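Local structure of cell envelope-related transcriptional attenuator domain-containing protein (Eubacterium siraeum, 4OBM) at residues T37-Y41 and I70-E75. The protein is of unknown function but belongs to the LytR-CpsA-Psr family, whose members are thought to attach polymers to the bacterial cell wall. Sequence-based numbering, arbitrary orientation.
Sequences TPDKY and IKQICE
K71 NZ is gripped twice: it forms a salt bridge to D39 OD1 at 3.2 Å and donates to a water that in turn bonds T37 O. Here the first turns of helix 70-90 pack against the loop leading into strand 40-47 and the first residues of that strand, in the mixed sheet of this LytR-CpsA-Psr family protein, where D39 and K40 both pair with L30 in a classic beta bulge. With CG anti to the backbone N (chi1 -173°) and the rest of the chain extended, K71 runs alongside D39 in the same direction, its CG, CD and CE brushing P38 O. The ammonium comes down on OD1 from above the carboxylate plane. An alanine in place of K71 would probably leave D39 without its charge partner across the contact and break the water bridge to T37.

The side chains of T37 and E75 cross at about a right angle, and T37 OG1 donates to E75 OE1 over 2.7 Å, again from above the carboxylate plane. T37 CG2 leans on the helix at K71 O, 3.6 Å away.

Deeper in, Y41 points its ring from the strand toward the helix. I70 CG2 sits nearly over the ring centre, 3.5 Å from the centroid and 12° off the normal, a CH-pi contact, while C74 SG lies in plane at the ring edge. The same sulfur packs against P38 CD, 3.7 Å away, with R99 of strand 94-100 touching both residues. At the far end of the ring, Y41 OH makes a weak hydrogen bond to P38 O and lies 3.4 Å from C74 CB.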
loop_
_atom_site.group_PDB
_atom_site.type_symbol
_atom_site.label_atom_id
_atom_site.label_comp_id
_atom_site.label_asym_id
_atom_site.label_seq_id
_atom_site.Cartn_x
_atom_site.Cartn_y
_atom_site.Cartn_z
ATOM N N THR A 37 -16.654 4.281 6.153
ATOM C CA THR A 37 -15.797 4.832 5.116
ATOM C C THR A 37 -14.363 4.552 5.478
ATOM O O THR A 37 -14.005 4.752 6.644
ATOM C CB THR A 37 -16.027 6.359 5.032
ATOM O OG1 THR A 37 -17.411 6.653 5.211
ATOM C CG2 THR A 37 -15.481 6.973 3.752
ATOM N N PRO A 38 -13.496 4.142 4.525
ATOM C CA PRO A 38 -12.080 3.923 4.875
ATOM C C PRO A 38 -11.397 5.166 5.482
ATOM O O PRO A 38 -11.688 6.306 5.085
ATOM C CB PRO A 38 -11.439 3.548 3.536
ATOM C CG PRO A 38 -12.537 3.011 2.731
ATOM C CD PRO A 38 -13.742 3.823 3.102
ATOM N N ASP A 39 -10.515 4.923 6.469
ATOM C CA ASP A 39 -9.712 5.946 7.149
ATOM C C ASP A 39 -8.281 5.987 6.632
ATOM O O ASP A 39 -7.595 6.985 6.844
ATOM C CB ASP A 39 -9.676 5.702 8.670
ATOM C CG ASP A 39 -10.765 6.412 9.433
ATOM O OD1 ASP A 39 -10.864 7.663 9.306
ATOM O OD2 ASP A 39 -11.516 5.726 10.168
ATOM N N LYS A 40 -7.797 4.889 6.027
ATOM C CA LYS A 40 -6.407 4.826 5.538
ATOM C C LYS A 40 -6.366 4.518 4.071
ATOM O O LYS A 40 -7.242 3.824 3.554
ATOM C CB LYS A 40 -5.557 3.844 6.344
ATOM C CG LYS A 40 -5.213 4.448 7.693
ATOM C CD LYS A 40 -4.440 3.525 8.584
ATOM C CE LYS A 40 -4.491 4.006 10.017
ATOM N NZ LYS A 40 -3.897 5.363 10.197
ATOM N N TYR A 41 -5.414 5.139 3.380
ATOM C CA TYR A 41 -5.288 5.068 1.921
ATOM C C TYR A 41 -3.833 4.925 1.555
ATOM O O TYR A 41 -2.996 5.641 2.083
ATOM C CB TYR A 41 -5.903 6.325 1.256
ATOM C CG TYR A 41 -7.372 6.516 1.565
ATOM C CD1 TYR A 41 -7.783 7.193 2.711
ATOM C CD2 TYR A 41 -8.353 5.969 0.744
ATOM C CE1 TYR A 41 -9.131 7.303 3.044
ATOM C CE2 TYR A 41 -9.709 6.097 1.053
ATOM C CZ TYR A 41 -10.092 6.770 2.204
ATOM O OH TYR A 41 -11.416 6.880 2.531
ATOM N N ILE A 70 -9.777 12.879 0.244
ATOM C CA ILE A 70 -9.724 11.506 -0.250
ATOM C C ILE A 70 -10.902 10.732 0.348
ATOM O O ILE A 70 -11.638 10.082 -0.396
ATOM C CB ILE A 70 -8.362 10.821 0.096
ATOM C CG1 ILE A 70 -7.152 11.559 -0.487
ATOM C CG2 ILE A 70 -8.343 9.337 -0.325
ATOM C CD1 ILE A 70 -7.087 11.605 -1.988
ATOM N N LYS A 71 -11.098 10.844 1.685
ATOM C CA LYS A 71 -12.164 10.160 2.406
ATOM C C LYS A 71 -13.541 10.557 1.898
ATOM O O LYS A 71 -14.363 9.664 1.704
ATOM C CB LYS A 71 -12.055 10.387 3.911
ATOM C CG LYS A 71 -13.050 9.562 4.718
ATOM C CD LYS A 71 -12.754 9.579 6.187
ATOM C CE LYS A 71 -13.748 8.676 6.867
ATOM N NZ LYS A 71 -13.668 8.765 8.336
ATOM N N GLN A 72 -13.797 11.870 1.668
ATOM C CA GLN A 72 -15.098 12.352 1.173
ATOM C C GLN A 72 -15.390 11.758 -0.194
ATOM O O GLN A 72 -16.485 11.250 -0.408
ATOM C CB GLN A 72 -15.149 13.892 1.104
ATOM C CG GLN A 72 -15.377 14.569 2.451
ATOM C CD GLN A 72 -15.271 16.075 2.374
ATOM O OE1 GLN A 72 -14.458 16.653 1.637
ATOM N NE2 GLN A 72 -16.081 16.741 3.163
ATOM N N ILE A 73 -14.386 11.770 -1.093
ATOM C CA ILE A 73 -14.476 11.213 -2.435
ATOM C C ILE A 73 -14.773 9.719 -2.344
ATOM O O ILE A 73 -15.684 9.260 -3.022
ATOM C CB ILE A 73 -13.194 11.525 -3.268
ATOM C CG1 ILE A 73 -13.073 13.054 -3.507
ATOM C CG2 ILE A 73 -13.188 10.749 -4.602
ATOM C CD1 ILE A 73 -11.641 13.577 -3.676
ATOM N N CYS A 74 -14.053 8.978 -1.476
ATOM C CA CYS A 74 -14.274 7.541 -1.290
ATOM C C CYS A 74 -15.709 7.255 -0.791
ATOM O O CYS A 74 -16.305 6.250 -1.210
ATOM C CB CYS A 74 -13.230 6.933 -0.358
ATOM S SG CYS A 74 -13.223 5.121 -0.336
ATOM N N GLU A 75 -16.272 8.137 0.058
ATOM C CA GLU A 75 -17.637 7.956 0.576
ATOM C C GLU A 75 -18.670 8.110 -0.532
ATOM O O GLU A 75 -19.566 7.276 -0.666
ATOM C CB GLU A 75 -17.943 8.934 1.725
ATOM C CG GLU A 75 -19.357 8.831 2.313
ATOM C CD GLU A 75 -19.858 7.482 2.810
ATOM O OE1 GLU A 75 -19.032 6.566 3.045
ATOM O OE2 GLU A 75 -21.090 7.357 3.004
HETATM O O HOH W 1 -15.187 6.334 8.908
#